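Local coordinates for Alr3699 protein (Nostoc sp., PDB 4XSO) that is of unknown function but has the two-domain GT-B architecture of glycosyltransferases, with a family 4 region followed by a group 1 region, at residues Gly210-Leu215 against Ile238-Ala243; Leu224-Ala229 against Gly334-Leu339; Val286-Thr291 against Val310-Ala315. All coordinates share one frame; numbering follows the deposited sequence.

Contact 1 of 3, residues Gly210-Leu215 against Ile238-Ala243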
loop_
_atom_site.group_PDB
_atom_site.type_symbol
_atom_site.label_atom_id
_atom_site.label_comp_id
_atom_site.label_asym_id
_atom_site.label_seq_id
_atom_site.Cartn_x
_atom_site.Cartn_y
_atom_site.Cartn_z
ATOM N N GLY A 210 4.127 19.052 -42.635
ATOM C CA GLY A 210 3.683 17.791 -42.063
ATOM C C GLY A 210 3.346 17.973 -40.595
ATOM O O GLY A 210 4.054 18.679 -39.850
ATOM N N HIS A 211 2.284 17.300 -40.163
ATOM C CA HIS A 211 1.897 17.293 -38.793
ATOM C C HIS A 211 1.799 15.831 -38.393
ATOM O O HIS A 211 1.067 15.069 -39.043
ATOM C CB HIS A 211 0.521 17.981 -38.700
ATOM C CG HIS A 211 0.108 18.331 -37.311
ATOM N ND1 HIS A 211 -0.310 17.391 -36.394
ATOM C CD2 HIS A 211 0.073 19.518 -36.667
ATOM C CE1 HIS A 211 -0.590 17.991 -35.243
ATOM N NE2 HIS A 211 -0.337 19.276 -35.385
ATOM N N PHE A 212 2.505 15.414 -37.377
ATOM C CA PHE A 212 2.622 13.957 -37.081
ATOM C C PHE A 212 2.125 13.674 -35.668
ATOM O O PHE A 212 2.812 13.960 -34.721
ATOM C CB PHE A 212 4.079 13.554 -37.135
ATOM C CG PHE A 212 4.649 13.700 -38.488
ATOM C CD1 PHE A 212 5.115 14.899 -38.905
ATOM C CD2 PHE A 212 4.648 12.653 -39.341
ATOM C CE1 PHE A 212 5.592 15.062 -40.156
ATOM C CE2 PHE A 212 5.095 12.801 -40.627
ATOM C CZ PHE A 212 5.603 14.002 -41.023
ATOM N N SER A 213 0.958 13.122 -35.520
ATOM C CA SER A 213 0.328 13.121 -34.205
ATOM C C SER A 213 -0.959 12.306 -34.340
ATOM O O SER A 213 -1.396 12.045 -35.454
ATOM C CB SER A 213 0.217 14.552 -33.667
ATOM O OG SER A 213 -0.900 14.730 -32.845
ATOM N N ARG A 214 -1.591 11.948 -33.217
ATOM C CA ARG A 214 -2.926 11.425 -33.278
ATOM C C ARG A 214 -3.845 12.664 -33.391
ATOM O O ARG A 214 -3.494 13.781 -33.019
ATOM C CB ARG A 214 -3.257 10.589 -32.023
ATOM C CG ARG A 214 -3.116 11.367 -30.730
ATOM C CD ARG A 214 -3.196 10.458 -29.501
ATOM N NE ARG A 214 -2.807 11.210 -28.316
ATOM C CZ ARG A 214 -1.552 11.409 -27.912
ATOM N NH1 ARG A 214 -0.520 10.860 -28.564
ATOM N NH2 ARG A 214 -1.334 12.150 -26.826
ATOM N N LEU A 215 -4.980 12.457 -34.004
ATOM C CA LEU A 215 -5.911 13.516 -34.290
ATOM C C LEU A 215 -6.652 13.794 -32.995
ATOM O O LEU A 215 -7.538 13.019 -32.599
ATOM C CB LEU A 215 -6.866 13.069 -35.405
ATOM C CG LEU A 215 -6.183 12.678 -36.713
ATOM C CD1 LEU A 215 -7.230 12.122 -37.687
ATOM C CD2 LEU A 215 -5.440 13.857 -37.325
ATOM N N ILE A 238 0.139 17.599 -44.796
ATOM C CA ILE A 238 -0.108 16.193 -44.611
ATOM C C ILE A 238 -0.284 15.987 -43.158
ATOM O O ILE A 238 0.544 16.444 -42.333
ATOM C CB ILE A 238 0.996 15.251 -45.213
ATOM C CG1 ILE A 238 2.347 15.499 -44.567
ATOM C CG2 ILE A 238 1.143 15.443 -46.718
ATOM C CD1 ILE A 238 3.356 14.397 -44.884
ATOM N N LEU A 239 -1.392 15.336 -42.814
ATOM C CA LEU A 239 -1.719 14.954 -41.431
ATOM C C LEU A 239 -1.500 13.454 -41.310
ATOM O O LEU A 239 -2.166 12.637 -41.987
ATOM C CB LEU A 239 -3.159 15.301 -41.048
ATOM C CG LEU A 239 -3.551 16.756 -41.370
ATOM C CD1 LEU A 239 -4.915 17.029 -40.765
ATOM C CD2 LEU A 239 -2.617 17.747 -40.815
ATOM N N VAL A 240 -0.570 13.105 -40.424
ATOM C CA VAL A 240 -0.182 11.754 -40.253
ATOM C C VAL A 240 -0.512 11.390 -38.850
ATOM O O VAL A 240 -0.056 12.005 -37.886
ATOM C CB VAL A 240 1.324 11.584 -40.537
ATOM C CG1 VAL A 240 1.707 10.140 -40.505
ATOM C CG2 VAL A 240 1.656 12.168 -41.911
ATOM N N GLY A 241 -1.362 10.396 -38.757
ATOM C CA GLY A 241 -1.794 9.817 -37.523
ATOM C C GLY A 241 -3.260 9.392 -37.672
ATOM O O GLY A 241 -3.981 9.682 -38.673
ATOM N N ASP A 242 -3.712 8.703 -36.660
ATOM C CA ASP A 242 -5.012 8.126 -36.705
ATOM C C ASP A 242 -5.876 8.817 -35.676
ATOM O O ASP A 242 -5.408 9.585 -34.854
ATOM C CB ASP A 242 -4.967 6.579 -36.572
ATOM C CG ASP A 242 -4.253 6.115 -35.341
ATOM O OD1 ASP A 242 -3.476 6.888 -34.770
ATOM O OD2 ASP A 242 -4.454 4.960 -34.944
ATOM N N ALA A 243 -7.155 8.531 -35.808
ATOM C CA ALA A 243 -8.212 8.991 -34.947
ATOM C C ALA A 243 -8.353 7.945 -33.868
ATOM O O ALA A 243 -7.998 6.772 -34.052
ATOM C CB ALA A 243 -9.496 9.061 -35.772
#
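Ile238 lies beside Gly210 in a beta-alpha-beta unit (strand 207-212, helix 221-228, strand 235-240), where the parallel segments 210-212 and 238-240 run 12° apart. Ile238 CG1, set between the backbone N and the carbonyl carbon (chi1 61°), rests 3.6 Å from Gly210 CA, while Phe212 CE1, on the ring's rim, comes back beside that glycine. Ile238 O accepts the N-H of His211 at 2.9 Å. Leu239 turns to the other face, where its CD2 meets His211 CB at 3.8 Å; the imidazole leads away, its NE2 bonded to Thr289 OG1. Val240 returns to the Phe212 face, and the two side chains lie side by side with Val240 CG2 3.7 Å from Phe212 CE2. The Val240 backbone serves both ways, its N giving to His211 O and its O receiving Ser213 N at 2.8 Å. Beyond the ladder, Gly241 passes so close that its CA lies 3.1 Å from Ser213 O in a CA-H...O contact. Asp242 continues the link past the strand ends: its O takes the N-H of Leu215, a donor tilted 32° from the carbonyl plane. At Ala243 the contact is loose: Leu215 CD1 lies 4.3 Å from Ala243 CB and near Ala243 N.

Contact 2 of 3, residues Leu224-Ala229 against Gly334-Leu339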
loop_
_atom_site.group_PDB
_atom_site.type_symbol
_atom_site.label_atom_id
_atom_site.label_comp_id
_atom_site.label_asym_id
_atom_site.label_seq_id
_atom_site.Cartn_x
_atom_site.Cartn_y
_atom_site.Cartn_z
ATOM N N LEU A 224 -3.020 24.366 -37.597
ATOM C CA LEU A 224 -2.336 24.259 -38.876
ATOM C C LEU A 224 -3.308 24.554 -40.034
ATOM O O LEU A 224 -2.954 25.233 -40.988
ATOM C CB LEU A 224 -1.630 22.880 -39.032
ATOM C CG LEU A 224 -0.978 22.609 -40.400
ATOM C CD1 LEU A 224 0.116 23.620 -40.657
ATOM C CD2 LEU A 224 -0.386 21.188 -40.421
ATOM N N ILE A 225 -4.500 23.972 -39.972
ATOM C CA ILE A 225 -5.529 24.169 -41.000
ATOM C C ILE A 225 -5.915 25.678 -41.104
ATOM O O ILE A 225 -5.843 26.205 -42.202
ATOM C CB ILE A 225 -6.726 23.219 -40.766
ATOM C CG1 ILE A 225 -6.245 21.764 -40.936
ATOM C CG2 ILE A 225 -7.838 23.527 -41.749
ATOM C CD1 ILE A 225 -7.113 20.761 -40.233
ATOM N N ASP A 226 -6.177 26.377 -39.980
ATOM C CA ASP A 226 -6.428 27.834 -40.056
ATOM C C ASP A 226 -5.235 28.582 -40.660
ATOM O O ASP A 226 -5.388 29.414 -41.540
ATOM C CB ASP A 226 -6.706 28.416 -38.695
ATOM C CG ASP A 226 -8.091 28.116 -38.178
ATOM O OD1 ASP A 226 -8.961 27.832 -38.994
ATOM O OD2 ASP A 226 -8.297 28.149 -36.928
ATOM N N ALA A 227 -4.011 28.224 -40.267
ATOM C CA ALA A 227 -2.860 28.865 -40.888
ATOM C C ALA A 227 -2.768 28.570 -42.395
ATOM O O ALA A 227 -2.324 29.412 -43.165
ATOM C CB ALA A 227 -1.567 28.441 -40.198
ATOM N N LEU A 228 -3.160 27.381 -42.845
ATOM C CA LEU A 228 -3.057 27.065 -44.271
ATOM C C LEU A 228 -3.907 28.041 -45.096
ATOM O O LEU A 228 -3.515 28.472 -46.166
ATOM C CB LEU A 228 -3.527 25.624 -44.521
ATOM C CG LEU A 228 -2.667 24.815 -45.486
ATOM C CD1 LEU A 228 -1.206 24.928 -45.102
ATOM C CD2 LEU A 228 -3.083 23.344 -45.497
ATOM N N ALA A 229 -5.044 28.417 -44.534
ATOM C CA ALA A 229 -5.933 29.403 -45.135
ATOM C C ALA A 229 -5.197 30.685 -45.445
ATOM O O ALA A 229 -5.645 31.434 -46.297
ATOM C CB ALA A 229 -7.112 29.668 -44.215
ATOM N N GLY A 334 -1.838 28.193 -30.126
ATOM C CA GLY A 334 -3.188 28.538 -30.529
ATOM C C GLY A 334 -3.301 29.662 -31.548
ATOM O O GLY A 334 -4.410 29.962 -31.961
ATOM N N GLU A 335 -2.178 30.304 -31.931
ATOM C CA GLU A 335 -2.201 31.450 -32.866
ATOM C C GLU A 335 -1.808 31.090 -34.323
ATOM O O GLU A 335 -0.620 31.001 -34.685
ATOM C CB GLU A 335 -1.323 32.573 -32.336
ATOM C CG GLU A 335 -1.490 32.806 -30.845
ATOM C CD GLU A 335 -2.754 33.584 -30.468
ATOM O OE1 GLU A 335 -3.854 33.221 -30.931
ATOM O OE2 GLU A 335 -2.629 34.560 -29.681
ATOM N N SER A 336 -2.805 30.962 -35.174
ATOM C CA SER A 336 -2.601 30.478 -36.512
ATOM C C SER A 336 -1.925 31.468 -37.398
ATOM O O SER A 336 -1.228 31.063 -38.362
ATOM C CB SER A 336 -3.919 29.977 -37.136
ATOM O OG SER A 336 -4.878 31.017 -37.264
ATOM N N GLN A 337 -2.067 32.761 -37.116
ATOM C CA GLN A 337 -1.430 33.721 -38.013
ATOM C C GLN A 337 0.092 33.742 -37.824
ATOM O O GLN A 337 0.854 33.937 -38.782
ATOM C CB GLN A 337 -2.015 35.145 -37.899
ATOM C CG GLN A 337 -1.317 36.111 -38.874
ATOM C CD GLN A 337 -1.753 35.905 -40.319
ATOM O OE1 GLN A 337 -2.949 35.938 -40.602
ATOM N NE2 GLN A 337 -0.783 35.694 -41.251
ATOM N N GLU A 338 0.542 33.572 -36.599
ATOM C CA GLU A 338 1.970 33.517 -36.330
ATOM C C GLU A 338 2.570 32.256 -37.009
ATOM O O GLU A 338 3.685 32.298 -37.622
ATOM C CB GLU A 338 2.183 33.566 -34.830
ATOM C CG GLU A 338 3.620 33.687 -34.366
ATOM C CD GLU A 338 3.734 33.784 -32.839
ATOM O OE1 GLU A 338 2.707 33.942 -32.107
ATOM O OE2 GLU A 338 4.876 33.718 -32.377
ATOM N N LEU A 339 1.806 31.168 -36.993
ATOM C CA LEU A 339 2.263 29.910 -37.658
ATOM C C LEU A 339 2.375 30.152 -39.164
ATOM O O LEU A 339 3.331 29.722 -39.805
ATOM C CB LEU A 339 1.288 28.758 -37.336
ATOM C CG LEU A 339 1.473 27.442 -38.102
ATOM C CD1 LEU A 339 2.914 26.922 -37.943
ATOM C CD2 LEU A 339 0.470 26.432 -37.574
#
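Leu339 reaches from the first turn of helix 336-348 to the side of helix 221-228, which offers it Ala227 and Leu224. Tracing it outward shows how one branched side chain can bridge two helices that share no hydrogen bond here. CB begins the contact modestly, 4.1 Å from Ala227 CB. With CG anti to the backbone N (chi1 171°), the branch point moves in to 3.8 Å from that same Ala227 CB, so the methyl of the alanine sits against the middle of the leucine. From CG the two methyls part company. CD2 goes to helix 221-228, where it lies 3.8 Å from Leu224 CA and also touches Ala227 CB; farther along, Leu224 CD1 approaches it at 4.2 Å, the two leucine side chains crossing obliquely. CD1 leads instead to Val311 of the sheet.

One turn earlier, Ser336 brings the backbones nearest, its CA 4.7 Å from Ala227 CA. Small groups meet here: Ala227 CB lies 3.2 Å from Ser336 O, a tight fit. Ser336 OG, which chi1 (63°) sets between its backbone N and carbonyl carbon, lies 3.5 Å from Asp226 CB. The carboxylate of Asp226 is engaged elsewhere, through OD1 to Gln257 NE2.

The meeting is thus a short, mostly apolar one between the start of helix 336-348 and residues 224-227 of helix 221-228. It joins two helices packed on one face of the parallel sheet of a Rossmann-like domain: Leu224 packs on strands 207-212 and 235-240, Leu339 also reaches Thr289, and helix 248-260 flanks helix 221-228 through Ile225.

Contact 3 of 3, residues Val286-Thr291 against Val310-Ala315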
loop_
_atom_site.group_PDB
_atom_site.type_symbol
_atom_site.label_atom_id
_atom_site.label_comp_id
_atom_site.label_asym_id
_atom_site.label_seq_id
_atom_site.Cartn_x
_atom_site.Cartn_y
_atom_site.Cartn_z
ATOM N N VAL A 286 8.062 20.760 -40.697
ATOM C CA VAL A 286 7.330 19.923 -39.773
ATOM C C VAL A 286 6.710 20.882 -38.771
ATOM O O VAL A 286 7.421 21.713 -38.224
ATOM C CB VAL A 286 8.237 18.912 -39.101
ATOM C CG1 VAL A 286 7.456 18.142 -38.055
ATOM C CG2 VAL A 286 8.762 17.961 -40.174
ATOM N N ALA A 287 5.398 20.795 -38.571
ATOM C CA ALA A 287 4.723 21.569 -37.562
ATOM C C ALA A 287 4.225 20.816 -36.391
ATOM O O ALA A 287 3.390 19.918 -36.500
ATOM C CB ALA A 287 3.520 22.330 -38.201
ATOM N N HIS A 288 4.611 21.313 -35.234
ATOM C CA HIS A 288 4.072 20.889 -33.952
ATOM C C HIS A 288 3.187 22.051 -33.502
ATOM O O HIS A 288 3.668 23.181 -33.436
ATOM C CB HIS A 288 5.240 20.677 -32.986
ATOM C CG HIS A 288 4.817 20.457 -31.577
ATOM N ND1 HIS A 288 4.658 21.492 -30.679
ATOM C CD2 HIS A 288 4.505 19.326 -30.906
ATOM C CE1 HIS A 288 4.242 21.015 -29.524
ATOM N NE2 HIS A 288 4.128 19.703 -29.640
ATOM N N THR A 289 1.906 21.804 -33.240
ATOM C CA THR A 289 0.982 22.919 -32.946
ATOM C C THR A 289 0.059 22.568 -31.788
ATOM O O THR A 289 -1.104 22.942 -31.817
ATOM C CB THR A 289 0.108 23.218 -34.154
ATOM O OG1 THR A 289 -0.732 22.083 -34.437
ATOM C CG2 THR A 289 0.994 23.518 -35.352
ATOM N N SER A 290 0.570 21.796 -30.819
ATOM C CA SER A 290 -0.186 21.445 -29.609
ATOM C C SER A 290 -0.610 22.689 -28.792
ATOM O O SER A 290 0.144 23.658 -28.637
ATOM C CB SER A 290 0.636 20.521 -28.737
ATOM O OG SER A 290 0.864 19.298 -29.413
ATOM N N THR A 291 -1.815 22.630 -28.256
ATOM C CA THR A 291 -2.449 23.792 -27.604
ATOM C C THR A 291 -2.386 23.653 -26.125
ATOM O O THR A 291 -2.930 24.442 -25.430
ATOM C CB THR A 291 -3.909 23.947 -28.028
ATOM O OG1 THR A 291 -4.602 22.708 -27.814
ATOM C CG2 THR A 291 -3.987 24.305 -29.478
ATOM N N VAL A 310 11.619 22.956 -38.303
ATOM C CA VAL A 310 10.552 22.614 -37.429
ATOM C C VAL A 310 9.986 23.871 -36.772
ATOM O O VAL A 310 10.741 24.762 -36.324
ATOM C CB VAL A 310 10.974 21.576 -36.392
ATOM C CG1 VAL A 310 11.991 22.152 -35.399
ATOM C CG2 VAL A 310 9.767 21.065 -35.633
ATOM N N VAL A 311 8.664 23.932 -36.674
ATOM C CA VAL A 311 7.984 25.007 -35.998
ATOM C C VAL A 311 7.218 24.341 -34.906
ATOM O O VAL A 311 6.609 23.337 -35.141
ATOM C CB VAL A 311 7.021 25.839 -36.950
ATOM C CG1 VAL A 311 6.038 25.013 -37.684
ATOM C CG2 VAL A 311 6.273 26.915 -36.140
ATOM N N ALA A 312 7.300 24.871 -33.697
ATOM C CA ALA A 312 6.605 24.340 -32.546
ATOM C C ALA A 312 5.872 25.372 -31.738
ATOM O O ALA A 312 6.153 26.564 -31.794
ATOM C CB ALA A 312 7.579 23.623 -31.615
ATOM N N ALA A 313 4.972 24.880 -30.910
ATOM C CA ALA A 313 4.190 25.772 -30.059
ATOM C C ALA A 313 5.062 26.084 -28.852
ATOM O O ALA A 313 5.705 25.181 -28.317
ATOM C CB ALA A 313 2.860 25.107 -29.673
ATOM N N LYS A 314 5.180 27.364 -28.501
ATOM C CA LYS A 314 6.025 27.829 -27.419
ATOM C C LYS A 314 5.394 27.606 -26.038
ATOM O O LYS A 314 4.814 28.538 -25.431
ATOM C CB LYS A 314 6.352 29.293 -27.622
ATOM C CG LYS A 314 7.475 29.786 -26.753
ATOM C CD LYS A 314 7.794 31.272 -26.920
ATOM C CE LYS A 314 8.650 31.756 -25.741
ATOM N NZ LYS A 314 9.835 32.545 -26.180
ATOM N N ALA A 315 5.514 26.365 -25.571
ATOM C CA ALA A 315 5.040 25.895 -24.270
ATOM C C ALA A 315 5.748 24.578 -23.847
ATOM O O ALA A 315 6.258 23.805 -24.707
ATOM C CB ALA A 315 3.534 25.686 -24.308
#
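Strands 285-287 and 310-313, joined through helix 298-305, form a parallel beta-alpha-beta unit, and Val286 and Val310 are paired in it. Val286 O receives the N-H of Val311 at 3.0 Å, and Val311 O in turn receives that of His288 at 2.8 Å in an almost straight bond (177° at the hydrogen). Side chains alternate across the sheet. Val286 and Val310 share the face covered by helix 298-305, whereas Ala287 and Val311 occupy the face toward helix 336-348, with Ala287 CB 3.7 Å from Val311 CG1.

The next step departs from a regular ladder. His288 O stands 3.3 Å from Ala313 N, but the angle is too poor for a bond. The histidine side chain takes over: chi1 (171°) puts CG anti to the backbone N, and the ring lies with ND1 toward the partner strand, where it accepts the Ala313 N-H at the ring edge, in plane. At 3.4 Å this bond is weak, although it is straight (175°). Ala312 CB lies obliquely by the same nitrogen, 3.7 Å from His288 ND1. On one ring face Ser290 N sits 3.9 Å above the plane, shifted toward the rim. The far nitrogen, NE2, is hydrogen-bonded to Glu294 OE1, so both nitrogens have a partner, the ND1 one weak, which would tend to fix the ring's rotation. Past it, Ala313 CB is pressed to 3.2 Å from Ser290 O.

Glu294, farther along the same loop, also binds Ser290 OG, and Thr289 OG1 bonds to Gly220 O, tying this loop to the one that precedes helix 221-228. Such loops, fanning out from the C-terminal ends of adjacent parallel strands, are typical of the Rossmann-like domains of the GT-B fold.

In the fold
From the N-terminal side, contact 1 closes first, bringing strand 235-240 back beside strand 207-212 after the intervening helix 221-228. That helix opens contact 2 before contact 1 has closed, so the two cross. Contact 3 begins only after contact 1 is complete and lies wholly within the long excursion that ends when helix 336-348 meets helix 221-228. In space, contacts 1 and 3 belong to one parallel sheet, because strands 207-212 and 285-287 are neighbours in it. Contact 2 joins helices on one face of that sheet, touching contact 1 through Leu224 and contact 3 through Leu339. Together they tie strands and helices of a single Rossmann-like domain.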